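Probable starch synthase 4, chloroplastic/amyloplastic (Arabidopsis thaliana, PDB 6GNE) is a probable plastid starch synthase of the GT-B glycosyltransferase class, built from two Rossmann-like halves. Local coordinates at residues T69-Y74 with L129-Q134; H325-A330 with I391-F396; V425-D430 with N439-Q444. All coordinates share one frame; numbering follows the deposited sequence.

Contact 1. Residues T69-Y74 with L129-Q134; sequences TVVESY and LELLLQ
Val71 and Leu131 lie opposite in register where strand 69-74 crosses helix 129-134, the two short axes coming within 8.4 Å at 127° between their N-to-C directions. Val71 is the apolar knob of the strand. Its CG1, anti to the backbone N, meets three helix residues: CG of Glu130, the backbone N of Leu131 and the amide of Gln134, whose OE1 lies 3.7 Å from CG1. The other methyl, CG2, makes a looser approach of 4.5 Å to Leu131 CD1.

In the fold, this joins the last turns of helix 117-134 to strand 64-75, which pairs antiparallel with strand 78-89 in the mixed sheet of the N-terminal, starch synthase catalytic half. Val71 also touches Ile84 of that neighbouring strand.

Polar contact is concentrated at the carbonyl of Glu72. Gln134, extended beyond CG, slides past Val71 in the opposite direction and brings NE2 to Glu72 O at 3.1 Å, a weak bond bent to 129° at the hydrogen. The same NE2 gives a straighter bond of 160° to Glu130 OE1, which it meets from above the carboxylate plane. CG of Glu130 also touches the carbonyl oxygen of Glu72, while OE2 turns to the hydroxyl of Tyr160 on helix 152-160.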
loop_
_atom_site.group_PDB
_atom_site.type_symbol
_atom_site.label_atom_id
_atom_site.label_comp_id
_atom_site.label_asym_id
_atom_site.label_seq_id
_atom_site.Cartn_x
_atom_site.Cartn_y
_atom_site.Cartn_z
ATOM N N THR A 69 -8.569 -3.871 31.386
ATOM C CA THR A 69 -8.950 -5.209 30.929
ATOM C C THR A 69 -7.816 -5.915 30.171
ATOM O O THR A 69 -7.450 -5.503 29.072
ATOM C CB THR A 69 -10.191 -5.183 29.981
ATOM O OG1 THR A 69 -10.343 -3.870 29.430
ATOM C CG2 THR A 69 -11.489 -5.614 30.688
ATOM N N VAL A 70 -7.279 -6.983 30.765
ATOM C CA VAL A 70 -6.377 -7.903 30.055
ATOM C C VAL A 70 -7.259 -8.879 29.232
ATOM O O VAL A 70 -8.375 -9.205 29.638
ATOM C CB VAL A 70 -5.403 -8.623 31.030
ATOM C CG1 VAL A 70 -4.476 -9.578 30.286
ATOM C CG2 VAL A 70 -4.580 -7.600 31.819
ATOM N N VAL A 71 -6.775 -9.292 28.054
ATOM C CA VAL A 71 -7.496 -10.227 27.184
ATOM C C VAL A 71 -6.613 -11.453 26.952
ATOM O O VAL A 71 -5.540 -11.365 26.323
ATOM C CB VAL A 71 -7.934 -9.591 25.845
ATOM C CG1 VAL A 71 -8.509 -10.644 24.907
ATOM C CG2 VAL A 71 -8.955 -8.486 26.092
ATOM N N GLU A 72 -7.086 -12.583 27.481
ATOM C CA GLU A 72 -6.403 -13.861 27.337
ATOM C C GLU A 72 -6.683 -14.425 25.952
ATOM O O GLU A 72 -7.826 -14.409 25.497
ATOM C CB GLU A 72 -6.855 -14.847 28.417
ATOM C CG GLU A 72 -6.580 -14.348 29.827
ATOM C CD GLU A 72 -6.173 -15.458 30.775
ATOM O OE1 GLU A 72 -5.045 -15.374 31.317
ATOM O OE2 GLU A 72 -6.971 -16.402 30.970
ATOM N N SER A 73 -5.635 -14.908 25.290
ATOM C CA SER A 73 -5.687 -15.373 23.899
ATOM C C SER A 73 -5.008 -16.729 23.766
ATOM O O SER A 73 -4.042 -17.004 24.472
ATOM C CB SER A 73 -4.971 -14.347 23.026
ATOM O OG SER A 73 -4.927 -14.733 21.682
ATOM N N TYR A 74 -5.480 -17.546 22.838
ATOM C CA TYR A 74 -4.930 -18.884 22.637
ATOM C C TYR A 74 -3.710 -18.920 21.735
ATOM O O TYR A 74 -3.675 -18.256 20.733
ATOM C CB TYR A 74 -6.027 -19.787 22.048
ATOM C CG TYR A 74 -5.624 -21.218 21.712
ATOM C CD1 TYR A 74 -5.030 -21.536 20.476
ATOM C CD2 TYR A 74 -5.881 -22.266 22.615
ATOM C CE1 TYR A 74 -4.678 -22.856 20.168
ATOM C CE2 TYR A 74 -5.529 -23.584 22.309
ATOM C CZ TYR A 74 -4.943 -23.869 21.085
ATOM O OH TYR A 74 -4.588 -25.151 20.782
ATOM N N LEU A 129 -9.502 -11.394 17.075
ATOM C CA LEU A 129 -10.853 -11.965 17.221
ATOM C C LEU A 129 -11.273 -12.145 18.681
ATOM O O LEU A 129 -12.422 -11.893 19.034
ATOM C CB LEU A 129 -10.955 -13.301 16.476
ATOM C CG LEU A 129 -10.941 -13.120 14.961
ATOM C CD1 LEU A 129 -10.819 -14.469 14.278
ATOM C CD2 LEU A 129 -12.168 -12.333 14.498
ATOM N N GLU A 130 -10.325 -12.569 19.506
ATOM C CA GLU A 130 -10.529 -12.715 20.946
ATOM C C GLU A 130 -10.892 -11.380 21.601
ATOM O O GLU A 130 -11.809 -11.318 22.375
ATOM C CB GLU A 130 -9.264 -13.312 21.571
ATOM C CG GLU A 130 -9.458 -14.016 22.890
ATOM C CD GLU A 130 -10.398 -15.180 22.783
ATOM O OE1 GLU A 130 -11.523 -15.067 23.295
ATOM O OE2 GLU A 130 -10.002 -16.220 22.166
ATOM N N LEU A 131 -10.201 -10.316 21.237
ATOM C CA LEU A 131 -10.554 -8.986 21.726
ATOM C C LEU A 131 -11.988 -8.635 21.368
ATOM O O LEU A 131 -12.709 -8.104 22.204
ATOM C CB LEU A 131 -9.578 -7.914 21.207
ATOM C CG LEU A 131 -9.981 -6.426 21.242
ATOM C CD1 LEU A 131 -10.167 -5.897 22.665
ATOM C CD2 LEU A 131 -8.948 -5.606 20.482
ATOM N N LEU A 132 -12.409 -8.927 20.143
ATOM C CA LEU A 132 -13.804 -8.663 19.729
ATOM C C LEU A 132 -14.851 -9.436 20.569
ATOM O O LEU A 132 -15.815 -8.839 21.099
ATOM C CB LEU A 132 -13.998 -8.939 18.231
ATOM C CG LEU A 132 -13.306 -7.962 17.284
ATOM C CD1 LEU A 132 -13.511 -8.382 15.843
ATOM C CD2 LEU A 132 -13.778 -6.528 17.500
ATOM N N LEU A 133 -14.630 -10.748 20.683
ATOM C CA LEU A 133 -15.494 -11.627 21.460
ATOM C C LEU A 133 -15.605 -11.079 22.876
ATOM O O LEU A 133 -16.694 -10.757 23.331
ATOM C CB LEU A 133 -14.937 -13.059 21.467
ATOM C CG LEU A 133 -15.657 -14.121 22.321
ATOM C CD1 LEU A 133 -17.062 -14.446 21.799
ATOM C CD2 LEU A 133 -14.822 -15.393 22.435
ATOM N N GLN A 134 -14.468 -10.925 23.541
ATOM C CA GLN A 134 -14.436 -10.554 24.964
ATOM C C GLN A 134 -14.978 -9.165 25.310
ATOM O O GLN A 134 -15.303 -8.944 26.457
ATOM C CB GLN A 134 -13.032 -10.767 25.573
ATOM C CG GLN A 134 -12.739 -12.250 25.824
ATOM C CD GLN A 134 -11.419 -12.528 26.532
ATOM O OE1 GLN A 134 -10.988 -11.777 27.430
ATOM N NE2 GLN A 134 -10.762 -13.620 26.121
#

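Contact 2. Residues H325-A330 with I391-F396; sequences HLIRHA and IIPSIF
Pro393 presses its ring against the flank of helix 325-330, with its CB and CG lying against Leu326 and Ile327. The closest pair of backbones is Leu326 and Pro393, with 6.5 Å between their CA atoms. Pro393 CB is 3.9 Å from Leu326 CB, and the two side chains slide past each other in opposite directions. Leu326 CG stands anti to its carbonyl carbon (chi1 -65°), and beyond it CD1 packs on Pro393 CB and lies 3.7 Å from Pro393 O. Leu326 thus touches both the ring and the carbonyl oxygen of Pro393.

Ile327 fits differently: it crosses the proline at about a right angle and sets its CG1 3.8 Å from Pro393 CG, with Pro393 CD a little farther off. The ring corner at CG thus lodges between Leu326 CB and Ile327 CG1, a small bump in the hollow between consecutive helix residues.

A second bump comes from the strand. Ile391 CD1 packs against Ala330 CB at 3.8 Å, where the small side chain lets the methyl come close to the helix, and the same methyl reaches Ile327 CG1 at 4.2 Å. Phe451 of helix 448-464 touches both Ala330 and Ile391, and Cys314 of strand 311-317 touches both Ile327 and Ile391.

Pro393 is the centre of an inverse gamma turn at the end of strand 389-392. Helix 324-336 packed over a parallel sheet, with a turn following the strand, is the alpha/beta layering of a Rossmann-like domain, here the C-terminal half of a GT-B fold; bound ADP lies about 10 Å from the Ile327 side chain.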
loop_
_atom_site.group_PDB
_atom_site.type_symbol
_atom_site.label_atom_id
_atom_site.label_comp_id
_atom_site.label_asym_id
_atom_site.label_seq_id
_atom_site.Cartn_x
_atom_site.Cartn_y
_atom_site.Cartn_z
ATOM N N HIS A 325 16.361 -2.114 -12.160
ATOM C CA HIS A 325 17.315 -1.944 -13.257
ATOM C C HIS A 325 16.921 -0.732 -14.109
ATOM O O HIS A 325 17.810 0.012 -14.541
ATOM C CB HIS A 325 17.472 -3.224 -14.116
ATOM C CG HIS A 325 18.092 -4.369 -13.371
ATOM N ND1 HIS A 325 19.332 -4.280 -12.777
ATOM C CD2 HIS A 325 17.633 -5.623 -13.104
ATOM C CE1 HIS A 325 19.612 -5.425 -12.174
ATOM N NE2 HIS A 325 18.598 -6.257 -12.359
ATOM N N LEU A 326 15.614 -0.559 -14.331
ATOM C CA LEU A 326 15.083 0.616 -15.018
ATOM C C LEU A 326 15.234 1.906 -14.226
ATOM O O LEU A 326 15.474 2.948 -14.810
ATOM C CB LEU A 326 13.609 0.419 -15.419
ATOM C CG LEU A 326 13.413 -0.686 -16.449
ATOM C CD1 LEU A 326 11.930 -0.915 -16.656
ATOM C CD2 LEU A 326 14.153 -0.346 -17.771
ATOM N N ILE A 327 15.104 1.838 -12.908
ATOM C CA ILE A 327 15.340 2.993 -12.066
ATOM C C ILE A 327 16.814 3.402 -12.155
ATOM O O ILE A 327 17.121 4.577 -12.357
ATOM C CB ILE A 327 14.950 2.735 -10.615
ATOM C CG1 ILE A 327 13.420 2.588 -10.530
ATOM C CG2 ILE A 327 15.371 3.880 -9.726
ATOM C CD1 ILE A 327 12.889 2.042 -9.221
ATOM N N ARG A 328 17.712 2.431 -12.003
ATOM C CA ARG A 328 19.130 2.658 -12.220
ATOM C C ARG A 328 19.403 3.343 -13.572
ATOM O O ARG A 328 20.109 4.352 -13.608
ATOM C CB ARG A 328 19.882 1.357 -12.159
ATOM C CG ARG A 328 21.390 1.502 -12.278
ATOM C CD ARG A 328 22.081 0.204 -12.586
ATOM N NE ARG A 328 23.452 0.260 -12.071
ATOM C CZ ARG A 328 24.502 0.814 -12.701
ATOM N NH1 ARG A 328 25.708 0.789 -12.123
ATOM N NH2 ARG A 328 24.366 1.405 -13.896
ATOM N N HIS A 329 18.840 2.806 -14.654
ATOM C CA HIS A 329 19.024 3.369 -15.984
ATOM C C HIS A 329 18.524 4.790 -16.069
ATOM O O HIS A 329 19.157 5.645 -16.661
ATOM C CB HIS A 329 18.335 2.527 -17.061
ATOM C CG HIS A 329 18.351 3.162 -18.420
ATOM N ND1 HIS A 329 19.515 3.385 -19.113
ATOM C CD2 HIS A 329 17.350 3.647 -19.201
ATOM C CE1 HIS A 329 19.233 3.961 -20.273
ATOM N NE2 HIS A 329 17.924 4.128 -20.354
ATOM N N ALA A 330 17.369 5.040 -15.478
ATOM C CA ALA A 330 16.724 6.352 -15.516
ATOM C C ALA A 330 17.566 7.447 -14.884
ATOM O O ALA A 330 17.461 8.590 -15.299
ATOM C CB ALA A 330 15.370 6.290 -14.823
ATOM N N ILE A 391 8.790 8.769 -11.797
ATOM C CA ILE A 391 8.889 7.489 -12.524
ATOM C C ILE A 391 8.418 6.272 -11.717
ATOM O O ILE A 391 8.768 6.142 -10.553
ATOM C CB ILE A 391 10.309 7.238 -13.079
ATOM C CG1 ILE A 391 11.381 7.211 -11.980
ATOM C CG2 ILE A 391 10.651 8.270 -14.138
ATOM C CD1 ILE A 391 12.540 6.298 -12.346
ATOM N N ILE A 392 7.654 5.398 -12.359
ATOM C CA ILE A 392 7.165 4.145 -11.761
ATOM C C ILE A 392 7.316 3.060 -12.848
ATOM O O ILE A 392 6.349 2.644 -13.511
ATOM C CB ILE A 392 5.660 4.186 -11.266
ATOM C CG1 ILE A 392 5.185 5.601 -10.945
ATOM C CG2 ILE A 392 5.435 3.295 -10.044
ATOM C CD1 ILE A 392 4.895 6.474 -12.151
ATOM N N PRO A 393 8.525 2.591 -13.052
ATOM C CA PRO A 393 8.741 1.638 -14.126
ATOM C C PRO A 393 8.630 0.186 -13.646
ATOM O O PRO A 393 9.560 -0.619 -13.858
ATOM C CB PRO A 393 10.157 1.986 -14.559
ATOM C CG PRO A 393 10.805 2.254 -13.264
ATOM C CD PRO A 393 9.790 3.066 -12.508
ATOM N N SER A 394 7.500 -0.148 -13.017
ATOM C CA SER A 394 7.360 -1.415 -12.272
ATOM C C SER A 394 7.302 -2.643 -13.185
ATOM O O SER A 394 6.729 -2.594 -14.279
ATOM C CB SER A 394 6.121 -1.365 -11.369
ATOM O OG SER A 394 6.131 -0.214 -10.538
ATOM N N ILE A 395 7.909 -3.737 -12.726
ATOM C CA ILE A 395 7.769 -5.031 -13.408
ATOM C C ILE A 395 6.317 -5.500 -13.267
ATOM O O ILE A 395 5.715 -5.960 -14.220
ATOM C CB ILE A 395 8.769 -6.083 -12.855
ATOM C CG1 ILE A 395 10.232 -5.588 -13.007
ATOM C CG2 ILE A 395 8.599 -7.438 -13.541
ATOM C CD1 ILE A 395 10.613 -5.118 -14.398
ATOM N N PHE A 396 5.758 -5.353 -12.069
ATOM C CA PHE A 396 4.305 -5.512 -11.822
ATOM C C PHE A 396 3.876 -4.588 -10.671
ATOM O O PHE A 396 4.680 -4.191 -9.868
ATOM C CB PHE A 396 3.927 -6.994 -11.533
ATOM C CG PHE A 396 4.360 -7.481 -10.165
ATOM C CD1 PHE A 396 5.651 -7.980 -9.958
ATOM C CD2 PHE A 396 3.476 -7.426 -9.074
ATOM C CE1 PHE A 396 6.062 -8.421 -8.709
ATOM C CE2 PHE A 396 3.875 -7.872 -7.821
ATOM C CZ PHE A 396 5.173 -8.372 -7.644
#

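Contact 3. Residues V425-D430 with N439-Q444; sequences VFDIDD and NGFTFQ
The carbonyl oxygen of Phe426 is gripped by two consecutive backbone N-H groups, those of Asn439 and Gly440. Asn439 N lies 2.9 Å from Phe426 O and in the carbonyl plane, whereas Gly440 N approaches from above that plane, its bond more bent at 139°. The amide side chain of Asn439 secures the same residue from its other end: OD1 accepts from Phe426 N at 2.9 Å, nearly straight at 172°. ND2 of the same amide gives a bond to Ser424 O.

One residue on, Gly440 O takes the N-H of Ile428, 2.9 Å away, and a CA-H contact from Asp427. Asp427 and Gly440 thus form a single beta bridge, through which the loop after helix 419-424 meets the chain leading through strand 441-443, an outermost strand of the parallel sheet in the C-terminal Rossmann-like domain.

Asp427 also opens a type I turn to Asp430. Its OD1 accepts from Asp429 N in an Asx turn, while OD2 uses its anti lone pair for Thr442 N at 3.0 Å. Arg457 of helix 448-464 forms salt bridges with Asp427 OD2 and Asp429 OD2, probably offsetting the gathered negative charge. A water joins Asp427 N to Thr442 OG1. Apolar contacts flank this polar network: Thr442 CG2 packs on Val425 CG1, and Ile428 CD1 reaches Phe441 CZ obliquely at 3.6 Å.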
loop_
_atom_site.group_PDB
_atom_site.type_symbol
_atom_site.label_atom_id
_atom_site.label_comp_id
_atom_site.label_asym_id
_atom_site.label_seq_id
_atom_site.Cartn_x
_atom_site.Cartn_y
_atom_site.Cartn_z
ATOM N N VAL A 425 -2.663 5.693 -15.210
ATOM C CA VAL A 425 -1.737 6.485 -16.013
ATOM C C VAL A 425 -1.980 6.249 -17.498
ATOM O O VAL A 425 -1.933 5.136 -17.982
ATOM C CB VAL A 425 -0.266 6.219 -15.653
ATOM C CG1 VAL A 425 0.650 7.229 -16.330
ATOM C CG2 VAL A 425 -0.060 6.348 -14.161
ATOM N N PHE A 426 -2.221 7.339 -18.210
ATOM C CA PHE A 426 -2.628 7.334 -19.607
ATOM C C PHE A 426 -1.770 8.329 -20.412
ATOM O O PHE A 426 -1.773 9.537 -20.159
ATOM C CB PHE A 426 -4.101 7.719 -19.693
ATOM C CG PHE A 426 -5.002 6.838 -18.892
ATOM C CD1 PHE A 426 -5.442 5.601 -19.395
ATOM C CD2 PHE A 426 -5.406 7.223 -17.619
ATOM C CE1 PHE A 426 -6.280 4.789 -18.653
ATOM C CE2 PHE A 426 -6.241 6.396 -16.841
ATOM C CZ PHE A 426 -6.682 5.184 -17.362
ATOM N N ASP A 427 -1.066 7.797 -21.396
ATOM C CA ASP A 427 -0.154 8.554 -22.255
ATOM C C ASP A 427 -0.850 9.677 -23.036
ATOM O O ASP A 427 -1.834 9.429 -23.744
ATOM C CB ASP A 427 0.536 7.582 -23.235
ATOM C CG ASP A 427 1.774 8.160 -23.866
ATOM O OD1 ASP A 427 1.662 8.869 -24.887
ATOM O OD2 ASP A 427 2.879 7.876 -23.351
ATOM N N ILE A 428 -0.314 10.891 -22.915
ATOM C CA ILE A 428 -0.849 12.069 -23.641
ATOM C C ILE A 428 -0.658 12.034 -25.169
ATOM O O ILE A 428 -1.374 12.738 -25.870
ATOM C CB ILE A 428 -0.333 13.426 -23.092
ATOM C CG1 ILE A 428 1.145 13.661 -23.447
ATOM C CG2 ILE A 428 -0.540 13.493 -21.588
ATOM C CD1 ILE A 428 1.749 14.954 -22.918
ATOM N N ASP A 429 0.271 11.219 -25.674
ATOM C CA ASP A 429 0.461 11.037 -27.117
ATOM C C ASP A 429 -0.333 9.852 -27.742
ATOM O O ASP A 429 -0.263 9.667 -28.937
ATOM C CB ASP A 429 1.959 10.960 -27.469
ATOM C CG ASP A 429 2.742 12.270 -27.114
ATOM O OD1 ASP A 429 2.208 13.410 -27.205
ATOM O OD2 ASP A 429 3.946 12.163 -26.741
ATOM N N ASP A 430 -1.100 9.082 -26.981
ATOM C CA ASP A 430 -1.957 8.004 -27.558
ATOM C C ASP A 430 -3.370 8.535 -27.903
ATOM O O ASP A 430 -4.203 8.784 -27.013
ATOM C CB ASP A 430 -2.051 6.834 -26.553
ATOM C CG ASP A 430 -2.803 5.605 -27.106
ATOM O OD1 ASP A 430 -3.378 5.656 -28.214
ATOM O OD2 ASP A 430 -2.827 4.581 -26.388
ATOM N N ASN A 439 -2.951 11.834 -18.805
ATOM C CA ASN A 439 -2.311 12.504 -17.662
ATOM C C ASN A 439 -0.825 12.301 -17.514
ATOM O O ASN A 439 -0.272 12.759 -16.530
ATOM C CB ASN A 439 -3.002 12.063 -16.366
ATOM C CG ASN A 439 -2.923 10.555 -16.142
ATOM O OD1 ASN A 439 -2.175 9.841 -16.845
ATOM N ND2 ASN A 439 -3.667 10.070 -15.152
ATOM N N GLY A 440 -0.163 11.638 -18.455
ATOM C CA GLY A 440 1.251 11.303 -18.269
ATOM C C GLY A 440 1.859 10.593 -19.451
ATOM O O GLY A 440 1.487 10.825 -20.608
ATOM N N PHE A 441 2.825 9.730 -19.157
ATOM C CA PHE A 441 3.563 9.000 -20.187
ATOM C C PHE A 441 3.715 7.563 -19.778
ATOM O O PHE A 441 4.007 7.291 -18.628
ATOM C CB PHE A 441 4.953 9.610 -20.355
ATOM C CG PHE A 441 4.924 11.042 -20.781
ATOM C CD1 PHE A 441 4.879 12.040 -19.838
ATOM C CD2 PHE A 441 4.934 11.366 -22.116
ATOM C CE1 PHE A 441 4.832 13.359 -20.214
ATOM C CE2 PHE A 441 4.901 12.692 -22.512
ATOM C CZ PHE A 441 4.823 13.699 -21.549
ATOM N N THR A 442 3.490 6.643 -20.729
ATOM C CA THR A 442 3.603 5.211 -20.458
ATOM C C THR A 442 4.478 4.489 -21.451
ATOM O O THR A 442 4.796 4.995 -22.491
ATOM C CB THR A 442 2.204 4.522 -20.388
ATOM O OG1 THR A 442 1.555 4.485 -21.670
ATOM C CG2 THR A 442 1.279 5.201 -19.374
ATOM N N PHE A 443 4.881 3.283 -21.102
ATOM C CA PHE A 443 5.552 2.367 -22.046
ATOM C C PHE A 443 5.177 0.923 -21.726
ATOM O O PHE A 443 4.809 0.607 -20.586
ATOM C CB PHE A 443 7.077 2.575 -22.020
ATOM C CG PHE A 443 7.727 2.278 -20.708
ATOM C CD1 PHE A 443 7.714 3.195 -19.671
ATOM C CD2 PHE A 443 8.381 1.073 -20.516
ATOM C CE1 PHE A 443 8.338 2.916 -18.477
ATOM C CE2 PHE A 443 9.004 0.761 -19.301
ATOM C CZ PHE A 443 8.977 1.682 -18.277
ATOM N N GLN A 444 5.285 0.058 -22.725
ATOM C CA GLN A 444 4.881 -1.318 -22.595
ATOM C C GLN A 444 6.017 -2.207 -22.052
ATOM O O GLN A 444 5.935 -2.731 -20.953
ATOM C CB GLN A 444 4.333 -1.826 -23.928
ATOM C CG GLN A 444 3.531 -3.129 -23.829
ATOM C CD GLN A 444 2.279 -3.020 -22.899
ATOM O OE1 GLN A 444 1.201 -2.527 -23.334
ATOM N NE2 GLN A 444 2.428 -3.459 -21.602
HETATM O O HOH W 1 -1.055 4.749 -21.610
#

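How the contacts relate
From the N terminus, contact 1 comes first, closing a loop of 54 residues that carries strands 78-89 and 92-100 and tying helix 117-134 to the sheet of the N-terminal half. Contact 2 spans 60 residues in the C-terminal half, joining helix 324-336 to the end of strand 389-392. Contact 3 then closes a short excursion of eight residues before strand 441-443. The three follow in series, neither nested nor crossed. Contact 1 lies about 45 Å and 50 Å, centre to centre, from contacts 2 and 3. Those two reach one parallel sheet and touch where Phe443 CZ packs 3.9 Å from Pro393 CB.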